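Local coordinates for TIGR00725 family protein (Thermotoga maritima, PDB 1RCU) that is of unknown function but belongs to the SLOG superfamily of Rossmann-like proteins, whose relatives probably bind nucleotides or related ligands, at residues M23-V35 with N118-T131. Numbering follows the deposited sequence.
Sequences MKKVVVVGYSGPV and NADVVVSIGGEIGT
V27 and V29 face one side of the sheet together with V122 and S124, while V26 and V28 share the other with V121 and V123. Branched valines suit such buried strands, since they favour extended backbone and pack closely. With V27 CG1 anti to the backbone N (chi1 159°), CG2 is left beside that N and presses on A119 CB at 3.3 Å. V26 and V121 lie side by side, CG1 to CG1 3.7 Å; L54 of helix 44-56 packs on V26 and V28. V29 CG2 reaches T131 CG2 at 3.7 Å, joining strand 25-30 to the start of helix 129-140.

Between these layers runs a parallel ladder: V27 bonds to V121 O and V123 N, V29 to V123 O and I125 N.

Beyond the strands' C-terminal ends the Y31 ring lies over the G126-G127 peptide, with G127 N 3.0 Å above the ring plane and G127 CA making a CH-pi contact. Glycine suits G126, where a side chain would run into the ring. E128 OE2 meets the ring edge at CE1 (3.4 Å), while OE1 accepts a bond from the backbone N of N170 of a second subunit.

At the other end D120 closes a two-bond ring on K25: its OD2 accepts K25 N at 2.8 Å, nearly straight at 170°, and D120 N donates to K25 O. K25's extended chain carries NZ to a weak bond with N118 OD1 (3.3 Å); the firmer partners belong to a third subunit, where A101 O accepts from K25 NZ and K103 N donates to N118 OD1.

The G126-T131 run, GGEIGT, leads from strand 121-125 into helix 129-140, as in the glycine-rich, probably ligand-binding loops of Rossmann-like SLOG proteins.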
loop_
_atom_site.group_PDB
_atom_site.type_symbol
_atom_site.label_atom_id
_atom_site.label_comp_id
_atom_site.label_asym_id
_atom_site.label_seq_id
_atom_site.Cartn_x
_atom_site.Cartn_y
_atom_site.Cartn_z
HETATM N N MSE A 23 1.755 -17.108 -21.596
HETATM C CA MSE A 23 0.431 -16.881 -20.949
HETATM C C MSE A 23 0.428 -17.217 -19.462
HETATM O O MSE A 23 -0.053 -16.434 -18.645
HETATM C CB MSE A 23 -0.652 -17.696 -21.669
HETATM C CG MSE A 23 -0.208 -19.108 -22.064
HETATM SE SE MSE A 23 -1.605 -20.156 -22.946
HETATM C CE MSE A 23 -2.937 -20.122 -21.528
ATOM N N LYS A 24 0.963 -18.386 -19.120
ATOM C CA LYS A 24 1.021 -18.833 -17.729
ATOM C C LYS A 24 2.134 -18.105 -16.975
ATOM O O LYS A 24 3.283 -18.064 -17.421
ATOM C CB LYS A 24 1.270 -20.338 -17.654
ATOM C CG LYS A 24 0.801 -20.964 -16.355
ATOM C CD LYS A 24 0.785 -22.478 -16.464
ATOM C CE LYS A 24 -0.519 -23.071 -15.954
ATOM N NZ LYS A 24 -0.581 -24.541 -16.212
ATOM N N LYS A 25 1.783 -17.545 -15.825
ATOM C CA LYS A 25 2.728 -16.793 -15.022
ATOM C C LYS A 25 3.250 -17.525 -13.787
ATOM O O LYS A 25 2.467 -17.936 -12.929
ATOM C CB LYS A 25 2.083 -15.491 -14.548
ATOM C CG LYS A 25 1.849 -14.428 -15.590
ATOM C CD LYS A 25 1.348 -13.176 -14.880
ATOM C CE LYS A 25 1.020 -12.028 -15.835
ATOM N NZ LYS A 25 0.610 -10.767 -15.123
ATOM N N VAL A 26 4.566 -17.690 -13.683
ATOM C CA VAL A 26 5.102 -18.316 -12.483
ATOM C C VAL A 26 5.997 -17.318 -11.760
ATOM O O VAL A 26 6.827 -16.623 -12.364
ATOM C CB VAL A 26 5.885 -19.642 -12.759
ATOM C CG1 VAL A 26 5.294 -20.353 -13.955
ATOM C CG2 VAL A 26 7.363 -19.383 -12.931
ATOM N N VAL A 27 5.781 -17.227 -10.458
ATOM C CA VAL A 27 6.540 -16.338 -9.607
ATOM C C VAL A 27 7.587 -17.195 -8.891
ATOM O O VAL A 27 7.260 -18.269 -8.382
ATOM C CB VAL A 27 5.586 -15.662 -8.571
ATOM C CG1 VAL A 27 6.369 -15.150 -7.381
ATOM C CG2 VAL A 27 4.805 -14.516 -9.234
ATOM N N VAL A 28 8.845 -16.756 -8.897
ATOM C CA VAL A 28 9.887 -17.498 -8.201
ATOM C C VAL A 28 10.459 -16.591 -7.122
ATOM O O VAL A 28 10.736 -15.412 -7.360
ATOM C CB VAL A 28 11.034 -18.008 -9.157
ATOM C CG1 VAL A 28 10.434 -18.724 -10.366
ATOM C CG2 VAL A 28 11.915 -16.865 -9.596
ATOM N N VAL A 29 10.599 -17.148 -5.924
ATOM C CA VAL A 29 11.125 -16.420 -4.779
ATOM C C VAL A 29 12.303 -17.190 -4.173
ATOM O O VAL A 29 12.411 -18.403 -4.334
ATOM C CB VAL A 29 10.018 -16.216 -3.701
ATOM C CG1 VAL A 29 8.842 -15.466 -4.300
ATOM C CG2 VAL A 29 9.564 -17.546 -3.165
ATOM N N GLY A 30 13.178 -16.480 -3.475
ATOM C CA GLY A 30 14.331 -17.118 -2.860
ATOM C C GLY A 30 15.303 -16.133 -2.242
ATOM O O GLY A 30 15.022 -14.947 -2.178
ATOM N N TYR A 31 16.453 -16.628 -1.791
ATOM C CA TYR A 31 17.476 -15.790 -1.157
ATOM C C TYR A 31 17.805 -14.548 -1.947
ATOM O O TYR A 31 17.735 -14.551 -3.176
ATOM C CB TYR A 31 18.798 -16.538 -1.017
ATOM C CG TYR A 31 18.850 -17.715 -0.085
ATOM C CD1 TYR A 31 18.740 -17.561 1.308
ATOM C CD2 TYR A 31 19.151 -18.976 -0.588
ATOM C CE1 TYR A 31 18.943 -18.655 2.169
ATOM C CE2 TYR A 31 19.363 -20.061 0.252
ATOM C CZ TYR A 31 19.258 -19.902 1.617
ATOM O OH TYR A 31 19.464 -21.014 2.398
ATOM N N SER A 32 18.170 -13.487 -1.238
ATOM C CA SER A 32 18.624 -12.270 -1.897
ATOM C C SER A 32 20.092 -12.235 -1.478
ATOM O O SER A 32 20.576 -13.192 -0.885
ATOM C CB SER A 32 17.875 -11.027 -1.402
ATOM O OG SER A 32 18.014 -10.841 0.004
ATOM N N GLY A 33 20.815 -11.170 -1.798
ATOM C CA GLY A 33 22.216 -11.133 -1.420
ATOM C C GLY A 33 23.161 -11.349 -2.591
ATOM O O GLY A 33 22.714 -11.664 -3.691
ATOM N N PRO A 34 24.483 -11.218 -2.386
ATOM C CA PRO A 34 25.387 -11.414 -3.520
ATOM C C PRO A 34 25.339 -12.798 -4.153
ATOM O O PRO A 34 25.424 -13.829 -3.492
ATOM C CB PRO A 34 26.750 -11.075 -2.935
ATOM C CG PRO A 34 26.644 -11.649 -1.582
ATOM C CD PRO A 34 25.244 -11.230 -1.124
ATOM N N VAL A 35 25.203 -12.783 -5.467
ATOM C CA VAL A 35 25.112 -13.981 -6.273
ATOM C C VAL A 35 26.374 -14.854 -6.232
ATOM O O VAL A 35 26.306 -16.068 -6.414
ATOM C CB VAL A 35 24.744 -13.572 -7.728
ATOM C CG1 VAL A 35 25.518 -14.376 -8.737
ATOM C CG2 VAL A 35 23.257 -13.762 -7.943
ATOM N N ASN A 118 0.602 -11.680 -9.077
ATOM C CA ASN A 118 0.950 -11.986 -10.451
ATOM C C ASN A 118 1.340 -13.437 -10.656
ATOM O O ASN A 118 2.051 -13.759 -11.598
ATOM C CB ASN A 118 2.082 -11.076 -10.924
ATOM C CG ASN A 118 1.630 -9.647 -11.117
ATOM O OD1 ASN A 118 1.043 -9.299 -12.149
ATOM N ND2 ASN A 118 1.881 -8.805 -10.115
ATOM N N ALA A 119 0.852 -14.319 -9.793
ATOM C CA ALA A 119 1.212 -15.718 -9.919
ATOM C C ALA A 119 0.081 -16.701 -10.122
ATOM O O ALA A 119 -0.989 -16.578 -9.524
ATOM C CB ALA A 119 2.042 -16.155 -8.692
ATOM N N ASP A 120 0.337 -17.687 -10.974
ATOM C CA ASP A 120 -0.605 -18.774 -11.187
ATOM C C ASP A 120 -0.012 -19.887 -10.340
ATOM O O ASP A 120 -0.700 -20.841 -9.958
ATOM C CB ASP A 120 -0.630 -19.226 -12.638
ATOM C CG ASP A 120 -1.294 -18.213 -13.546
ATOM O OD1 ASP A 120 -2.386 -17.725 -13.176
ATOM O OD2 ASP A 120 -0.743 -17.909 -14.629
ATOM N N VAL A 121 1.283 -19.752 -10.068
ATOM C CA VAL A 121 2.011 -20.711 -9.261
ATOM C C VAL A 121 3.326 -20.105 -8.782
ATOM O O VAL A 121 3.941 -19.304 -9.487
ATOM C CB VAL A 121 2.304 -22.018 -10.050
ATOM C CG1 VAL A 121 3.243 -21.744 -11.196
ATOM C CG2 VAL A 121 2.887 -23.065 -9.111
ATOM N N VAL A 122 3.729 -20.469 -7.567
ATOM C CA VAL A 122 4.963 -19.966 -6.970
ATOM C C VAL A 122 5.994 -21.079 -6.751
ATOM O O VAL A 122 5.661 -22.150 -6.235
ATOM C CB VAL A 122 4.684 -19.313 -5.597
ATOM C CG1 VAL A 122 5.990 -18.836 -4.956
ATOM C CG2 VAL A 122 3.706 -18.166 -5.772
ATOM N N VAL A 123 7.236 -20.828 -7.161
ATOM C CA VAL A 123 8.329 -21.782 -6.993
ATOM C C VAL A 123 9.305 -21.125 -6.028
ATOM O O VAL A 123 9.702 -19.982 -6.218
ATOM C CB VAL A 123 9.034 -22.060 -8.327
ATOM C CG1 VAL A 123 10.178 -23.055 -8.120
ATOM C CG2 VAL A 123 8.034 -22.609 -9.320
ATOM N N SER A 124 9.697 -21.872 -5.006
ATOM C CA SER A 124 10.564 -21.384 -3.942
ATOM C C SER A 124 11.948 -22.033 -3.904
ATOM O O SER A 124 12.069 -23.244 -4.038
ATOM C CB SER A 124 9.831 -21.641 -2.625
ATOM O OG SER A 124 10.506 -21.054 -1.542
ATOM N N ILE A 125 12.984 -21.225 -3.700
ATOM C CA ILE A 125 14.367 -21.717 -3.621
ATOM C C ILE A 125 15.097 -21.049 -2.449
ATOM O O ILE A 125 15.237 -19.817 -2.411
ATOM C CB ILE A 125 15.162 -21.411 -4.918
ATOM C CG1 ILE A 125 14.567 -22.184 -6.090
ATOM C CG2 ILE A 125 16.624 -21.793 -4.736
ATOM C CD1 ILE A 125 15.202 -21.821 -7.409
ATOM N N GLY A 126 15.553 -21.865 -1.501
ATOM C CA GLY A 126 16.266 -21.350 -0.343
ATOM C C GLY A 126 15.459 -20.302 0.370
ATOM O O GLY A 126 14.297 -20.542 0.703
ATOM N N GLY A 127 16.079 -19.152 0.619
ATOM C CA GLY A 127 15.371 -18.044 1.233
ATOM C C GLY A 127 15.381 -17.837 2.736
ATOM O O GLY A 127 15.418 -18.783 3.538
ATOM N N GLU A 128 15.355 -16.559 3.102
ATOM C CA GLU A 128 15.307 -16.154 4.490
ATOM C C GLU A 128 13.880 -15.688 4.794
ATOM O O GLU A 128 12.929 -16.067 4.102
ATOM C CB GLU A 128 16.330 -15.042 4.774
ATOM C CG GLU A 128 17.811 -15.464 4.669
ATOM C CD GLU A 128 18.193 -16.623 5.597
ATOM O OE1 GLU A 128 17.516 -16.847 6.628
ATOM O OE2 GLU A 128 19.194 -17.306 5.304
ATOM N N ILE A 129 13.726 -14.864 5.819
ATOM C CA ILE A 129 12.392 -14.442 6.226
ATOM C C ILE A 129 11.483 -13.936 5.101
ATOM O O ILE A 129 10.293 -14.257 5.057
ATOM C CB ILE A 129 12.465 -13.417 7.381
ATOM C CG1 ILE A 129 11.121 -13.390 8.096
ATOM C CG2 ILE A 129 12.836 -12.045 6.876
ATOM C CD1 ILE A 129 10.803 -14.702 8.820
ATOM N N GLY A 130 12.043 -13.170 4.178
ATOM C CA GLY A 130 11.240 -12.663 3.083
ATOM C C GLY A 130 10.558 -13.762 2.290
ATOM O O GLY A 130 9.361 -13.705 1.981
ATOM N N THR A 131 11.334 -14.777 1.957
ATOM C CA THR A 131 10.837 -15.895 1.176
ATOM C C THR A 131 9.781 -16.674 1.969
ATOM O O THR A 131 8.830 -17.240 1.404
ATOM C CB THR A 131 12.020 -16.806 0.767
ATOM O OG1 THR A 131 12.951 -16.044 -0.018
ATOM C CG2 THR A 131 11.537 -18.000 -0.048
#